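Local coordinates for protein eukaryotic translation initiation factor 2A (Schizosaccharomyces pombe, PDB 3WJ9) that probably directs the binding of initiator methionyl-tRNA to 40S ribosomal subunits on a few specific mRNAs, this chain being its beta-propeller part, at residues F81-K86 / L130-D135; W222-T227 / A278-F283. One frame throughout, in Å; residues are numbered along the deposited sequence.

Contact 1. Residues F81-K86 / L130-D135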
loop_
_atom_site.group_PDB
_atom_site.type_symbol
_atom_site.label_atom_id
_atom_site.label_comp_id
_atom_site.label_asym_id
_atom_site.label_seq_id
_atom_site.Cartn_x
_atom_site.Cartn_y
_atom_site.Cartn_z
ATOM N N PHE A 81 2.836 -2.219 -9.832
ATOM C CA PHE A 81 4.158 -2.750 -10.137
ATOM C C PHE A 81 4.497 -3.928 -9.232
ATOM O O PHE A 81 4.212 -3.906 -8.035
ATOM C CB PHE A 81 5.226 -1.666 -9.976
ATOM C CG PHE A 81 5.391 -0.774 -11.174
ATOM C CD1 PHE A 81 6.148 -1.179 -12.260
ATOM C CD2 PHE A 81 4.804 0.478 -11.205
ATOM C CE1 PHE A 81 6.310 -0.355 -13.357
ATOM C CE2 PHE A 81 4.961 1.307 -12.296
ATOM C CZ PHE A 81 5.715 0.890 -13.376
ATOM N N SER A 82 5.108 -4.953 -9.813
ATOM C CA SER A 82 5.693 -6.035 -9.036
ATOM C C SER A 82 6.927 -5.482 -8.312
ATOM O O SER A 82 7.507 -4.500 -8.770
ATOM C CB SER A 82 6.044 -7.210 -9.951
ATOM O OG SER A 82 6.972 -6.816 -10.946
ATOM N N PRO A 83 7.324 -6.098 -7.180
ATOM C CA PRO A 83 8.372 -5.578 -6.288
ATOM C C PRO A 83 9.638 -5.081 -6.986
ATOM O O PRO A 83 10.238 -4.110 -6.523
ATOM C CB PRO A 83 8.695 -6.784 -5.405
ATOM C CG PRO A 83 7.416 -7.505 -5.315
ATOM C CD PRO A 83 6.779 -7.368 -6.671
ATOM N N LEU A 84 10.037 -5.728 -8.076
ATOM C CA LEU A 84 11.228 -5.312 -8.807
ATOM C C LEU A 84 10.849 -4.611 -10.111
ATOM O O LEU A 84 11.704 -4.340 -10.956
ATOM C CB LEU A 84 12.132 -6.514 -9.087
ATOM C CG LEU A 84 12.703 -7.222 -7.855
ATOM C CD1 LEU A 84 13.477 -8.466 -8.252
ATOM C CD2 LEU A 84 13.587 -6.280 -7.051
ATOM N N GLY A 85 9.560 -4.326 -10.263
ATOM C CA GLY A 85 9.068 -3.553 -11.388
ATOM C C GLY A 85 9.240 -4.210 -12.743
ATOM O O GLY A 85 9.181 -3.540 -13.771
ATOM N N LYS A 86 9.454 -5.521 -12.749
ATOM C CA LYS A 86 9.597 -6.253 -14.001
ATOM C C LYS A 86 8.236 -6.674 -14.542
ATOM O O LYS A 86 8.132 -7.190 -15.655
ATOM C CB LYS A 86 10.494 -7.478 -13.816
ATOM C CG LYS A 86 11.968 -7.148 -13.654
ATOM C CD LYS A 86 12.792 -8.409 -13.448
ATOM C CE LYS A 86 14.278 -8.098 -13.414
ATOM N NZ LYS A 86 14.759 -7.593 -14.730
ATOM N N LEU A 130 -2.201 -9.565 -8.422
ATOM C CA LEU A 130 -1.416 -10.664 -7.887
ATOM C C LEU A 130 -0.506 -10.136 -6.792
ATOM O O LEU A 130 0.010 -9.025 -6.892
ATOM C CB LEU A 130 -0.582 -11.330 -8.983
ATOM C CG LEU A 130 -1.310 -11.936 -10.178
ATOM C CD1 LEU A 130 -0.328 -12.243 -11.297
ATOM C CD2 LEU A 130 -2.015 -13.191 -9.719
ATOM N N GLN A 131 -0.317 -10.926 -5.742
ATOM C CA GLN A 131 0.681 -10.598 -4.736
ATOM C C GLN A 131 1.998 -11.222 -5.170
ATOM O O GLN A 131 2.012 -12.142 -5.986
ATOM C CB GLN A 131 0.265 -11.096 -3.352
ATOM C CG GLN A 131 -1.109 -10.618 -2.914
ATOM C CD GLN A 131 -1.414 -10.961 -1.471
ATOM O OE1 GLN A 131 -0.511 -11.235 -0.681
ATOM N NE2 GLN A 131 -2.695 -10.962 -1.123
ATOM N N TYR A 132 3.103 -10.716 -4.639
ATOM C CA TYR A 132 4.414 -11.212 -5.030
ATOM C C TYR A 132 5.318 -11.436 -3.831
ATOM O O TYR A 132 5.081 -10.903 -2.748
ATOM C CB TYR A 132 5.098 -10.237 -5.990
ATOM C CG TYR A 132 4.476 -10.130 -7.365
ATOM C CD1 TYR A 132 3.315 -9.394 -7.574
ATOM C CD2 TYR A 132 5.060 -10.755 -8.457
ATOM C CE1 TYR A 132 2.749 -9.295 -8.830
ATOM C CE2 TYR A 132 4.501 -10.661 -9.718
ATOM C CZ TYR A 132 3.346 -9.929 -9.899
ATOM O OH TYR A 132 2.786 -9.833 -11.153
ATOM N N THR A 133 6.358 -12.235 -4.038
ATOM C CA THR A 133 7.448 -12.339 -3.082
ATOM C C THR A 133 8.395 -11.172 -3.339
ATOM O O THR A 133 8.314 -10.533 -4.386
ATOM C CB THR A 133 8.192 -13.678 -3.206
ATOM O OG1 THR A 133 8.686 -13.831 -4.542
ATOM C CG2 THR A 133 7.252 -14.829 -2.892
ATOM N N CYS A 134 9.281 -10.885 -2.393
ATOM C CA CYS A 134 10.187 -9.747 -2.532
ATOM C C CYS A 134 11.220 -9.954 -3.635
ATOM O O CYS A 134 11.662 -8.991 -4.264
ATOM C CB CYS A 134 10.893 -9.458 -1.208
ATOM S SG CYS A 134 9.915 -8.464 -0.065
ATOM N N ASP A 135 11.604 -11.204 -3.873
ATOM C CA ASP A 135 12.532 -11.508 -4.958
ATOM C C ASP A 135 11.812 -11.587 -6.299
ATOM O O ASP A 135 12.435 -11.851 -7.328
ATOM C CB ASP A 135 13.291 -12.813 -4.684
ATOM C CG ASP A 135 12.371 -13.985 -4.381
ATOM O OD1 ASP A 135 11.238 -14.030 -4.903
ATOM O OD2 ASP A 135 12.796 -14.876 -3.619
#
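Ser82 and Pro83 lean on Tyr132, where the contact is most closely packed. Ser82 CB stands over the centre of the Tyr132 ring, 3.8 Å from its centroid and 11° off the normal, which defines a CH-pi contact on one face. Ser82 OG sits between the backbone N and the carbonyl carbon (chi1 60°) and is bonded instead to Glu136 OE2 and Tyr87 N. The pyrrolidine of Pro83 crosses the tyrosine side chain at about a right angle, with Pro83 CD 3.4 Å from Tyr132 CB and Pro83 CG 3.3 Å from Thr133 O. A type I turn from Ser82 to Gly85, closed by Gly85 N to Ser82 O, presents both residues. An alanine in place of Tyr132 would probably leave Ser82 CB without the ring it stands over, and Pro83 CD with the retained CB but not the ring carbon CG beside it.

The other end is looser and exposed: Leu84 CD1 comes to 3.7 Å from Asp135 O, while the Cys134 and Asp135 side chains start away from the turn. Thr133 OG1 bonds Asp135 OD1 at 2.6 Å, on the syn side and 32° out of the carboxylate plane; OD1 also bonds Ser137 OG, and OD2 reaches His179 NE2.

The 81-86 segment joins strands 76-81 and 87-92 of WD repeat 1, and Tyr132 lies on strand 131-132, the first of the next sheet. Tyr132 also touches Tyr87 and Val108 of strands 87-92 and 106-110, whereas Phe81 packs on Leu48 and Ala50 of strand 48-53, in the preceding sheet.

Contact 2. Residues W222-T227 / A278-F283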
loop_
_atom_site.group_PDB
_atom_site.type_symbol
_atom_site.label_atom_id
_atom_site.label_comp_id
_atom_site.label_asym_id
_atom_site.label_seq_id
_atom_site.Cartn_x
_atom_site.Cartn_y
_atom_site.Cartn_z
ATOM N N TRP A 222 1.837 -7.921 7.794
ATOM C CA TRP A 222 3.216 -8.379 7.944
ATOM C C TRP A 222 4.148 -7.181 8.126
ATOM O O TRP A 222 3.791 -6.052 7.785
ATOM C CB TRP A 222 3.657 -9.207 6.731
ATOM C CG TRP A 222 3.212 -10.644 6.738
ATOM C CD1 TRP A 222 2.120 -11.169 6.110
ATOM C CD2 TRP A 222 3.862 -11.742 7.391
ATOM N NE1 TRP A 222 2.045 -12.523 6.336
ATOM C CE2 TRP A 222 3.104 -12.899 7.123
ATOM C CE3 TRP A 222 5.010 -11.861 8.179
ATOM C CZ2 TRP A 222 3.453 -14.154 7.614
ATOM C CZ3 TRP A 222 5.352 -13.106 8.671
ATOM C CH2 TRP A 222 4.580 -14.236 8.384
ATOM N N ASN A 223 5.338 -7.424 8.670
ATOM C CA ASN A 223 6.362 -6.387 8.733
ATOM C C ASN A 223 7.434 -6.640 7.677
ATOM O O ASN A 223 7.464 -7.713 7.075
ATOM C CB ASN A 223 6.981 -6.310 10.134
ATOM C CG ASN A 223 7.401 -7.666 10.673
ATOM O OD1 ASN A 223 6.730 -8.671 10.451
ATOM N ND2 ASN A 223 8.519 -7.697 11.389
ATOM N N ALA A 224 8.295 -5.646 7.452
ATOM C CA ALA A 224 9.346 -5.724 6.434
ATOM C C ALA A 224 10.114 -7.036 6.521
ATOM O O ALA A 224 10.440 -7.650 5.504
ATOM C CB ALA A 224 10.299 -4.546 6.568
ATOM N N LEU A 225 10.393 -7.463 7.746
ATOM C CA LEU A 225 10.926 -8.793 7.986
ATOM C C LEU A 225 9.757 -9.757 8.145
ATOM O O LEU A 225 8.958 -9.626 9.068
ATOM C CB LEU A 225 11.823 -8.800 9.224
ATOM C CG LEU A 225 12.963 -7.780 9.169
ATOM C CD1 LEU A 225 13.795 -7.803 10.442
ATOM C CD2 LEU A 225 13.836 -8.020 7.945
ATOM N N GLY A 226 9.647 -10.718 7.235
ATOM C CA GLY A 226 8.520 -11.635 7.232
ATOM C C GLY A 226 8.525 -12.625 8.380
ATOM O O GLY A 226 8.490 -13.838 8.166
ATOM N N THR A 227 8.545 -12.108 9.603
ATOM C CA THR A 227 8.602 -12.951 10.789
ATOM C C THR A 227 7.337 -12.820 11.632
ATOM O O THR A 227 6.784 -13.818 12.094
ATOM C CB THR A 227 9.827 -12.609 11.658
ATOM O OG1 THR A 227 9.720 -11.260 12.129
ATOM C CG2 THR A 227 11.107 -12.757 10.853
ATOM N N ALA A 278 9.406 0.800 9.958
ATOM C CA ALA A 278 10.258 0.414 8.836
ATOM C C ALA A 278 11.340 -0.592 9.239
ATOM O O ALA A 278 11.669 -1.496 8.472
ATOM C CB ALA A 278 10.891 1.649 8.214
ATOM N N ASP A 279 11.881 -0.437 10.445
ATOM C CA ASP A 279 12.914 -1.341 10.947
ATOM C C ASP A 279 12.323 -2.638 11.504
ATOM O O ASP A 279 13.051 -3.494 12.013
ATOM C CB ASP A 279 13.756 -0.648 12.025
ATOM C CG ASP A 279 12.914 -0.075 13.155
ATOM O OD1 ASP A 279 11.704 -0.378 13.222
ATOM O OD2 ASP A 279 13.467 0.676 13.985
ATOM N N SER A 280 10.999 -2.757 11.418
ATOM C CA SER A 280 10.252 -3.920 11.906
ATOM C C SER A 280 10.431 -4.157 13.406
ATOM O O SER A 280 10.068 -5.216 13.918
ATOM C CB SER A 280 10.656 -5.182 11.137
ATOM O OG SER A 280 10.572 -4.979 9.739
ATOM N N LYS A 281 10.976 -3.169 14.108
ATOM C CA LYS A 281 11.237 -3.306 15.536
ATOM C C LYS A 281 10.069 -2.818 16.382
ATOM O O LYS A 281 9.780 -3.386 17.438
ATOM C CB LYS A 281 12.499 -2.539 15.931
ATOM C CG LYS A 281 13.785 -3.060 15.331
ATOM C CD LYS A 281 14.976 -2.595 16.163
ATOM C CE LYS A 281 14.785 -1.173 16.672
ATOM N NZ LYS A 281 16.082 -0.497 16.954
ATOM N N GLU A 282 9.415 -1.754 15.926
ATOM C CA GLU A 282 8.297 -1.180 16.658
ATOM C C GLU A 282 7.025 -1.139 15.819
ATOM O O GLU A 282 7.045 -1.425 14.624
ATOM C CB GLU A 282 8.639 0.232 17.144
ATOM C CG GLU A 282 9.758 0.298 18.173
ATOM C CD GLU A 282 11.135 0.363 17.541
ATOM O OE1 GLU A 282 11.222 0.349 16.295
ATOM O OE2 GLU A 282 12.130 0.426 18.292
ATOM N N PHE A 283 5.918 -0.795 16.469
ATOM C CA PHE A 283 4.657 -0.532 15.785
ATOM C C PHE A 283 3.726 0.253 16.702
ATOM O O PHE A 283 3.912 0.275 17.916
ATOM C CB PHE A 283 3.992 -1.834 15.309
ATOM C CG PHE A 283 3.477 -2.719 16.418
ATOM C CD1 PHE A 283 4.310 -3.628 17.049
ATOM C CD2 PHE A 283 2.145 -2.668 16.798
ATOM C CE1 PHE A 283 3.829 -4.453 18.054
ATOM C CE2 PHE A 283 1.659 -3.487 17.804
ATOM C CZ PHE A 283 2.501 -4.381 18.431
#
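Asn223 and Ser280 bring the two loops closest, their CA atoms 5.6 Å apart, with Ser280 in a left-handed backbone conformation (phi 60°) and Gly226 at the centre of an inverse gamma turn. Ser280 is the residue that reaches across. Its OG lies anti to its own carbonyl carbon, beside the backbone N (chi1 -52°), and accepts a hydrogen bond from Leu225 N at 3.2 Å with an N-H...O angle of 154°. Apolar carbons flank the same oxygen: Ala224 CB is 3.2 Å from Ser280 OG, and Leu225 CG is 3.7 Å from it.

The amide nitrogen of Asn223 lies nearest the methylene of Ser280, ND2 being 3.3 Å from Ser280 CB. The other amide atom, Asn223 OD1, takes a hydrogen bond from Ser228 N, so this side chain braces its own loop while its amide group packs against the serine. At the exposed margin, Ala224 CB is 3.8 Å from Ala278 O. Behind Ser280, Lys281 N donates to Asp279 OD1 at 3.0 Å, closing an Asx turn; the donor stands above the carboxylate plane. Asp279 N in turn makes a weak hydrogen bond to Ser321 OG, in a loop of the following sheet.

Only 167 Å² is buried in all, and no charged side chain faces another across the join. The chemistry is therefore that of a small neutral contact: one serine hydroxyl satisfies a backbone N-H of the neighbouring loop, with Ala224 CB and Leu225 CG beside it.

How the contacts relate
Contact 1 closes before contact 2 opens along the chain; their centres lie 18 Å apart, and their nearest atoms, about 6 Å apart, do not touch. In each, a loop between two successive strands (76-81/87-92 in contact 1, 220-222/228-233 in contact 2) meets the region after the first strand of the following sheet (131-132/138-143 and 271-276/283-287), consistent with equivalent places in the beta-propeller. The sheet starting with strand 170-173 lies between them in sequence, and Pro175 in its first loop is touched by Cys134 from contact 1 and Trp222 from contact 2. Both thus join successive parts of the propeller through their loops.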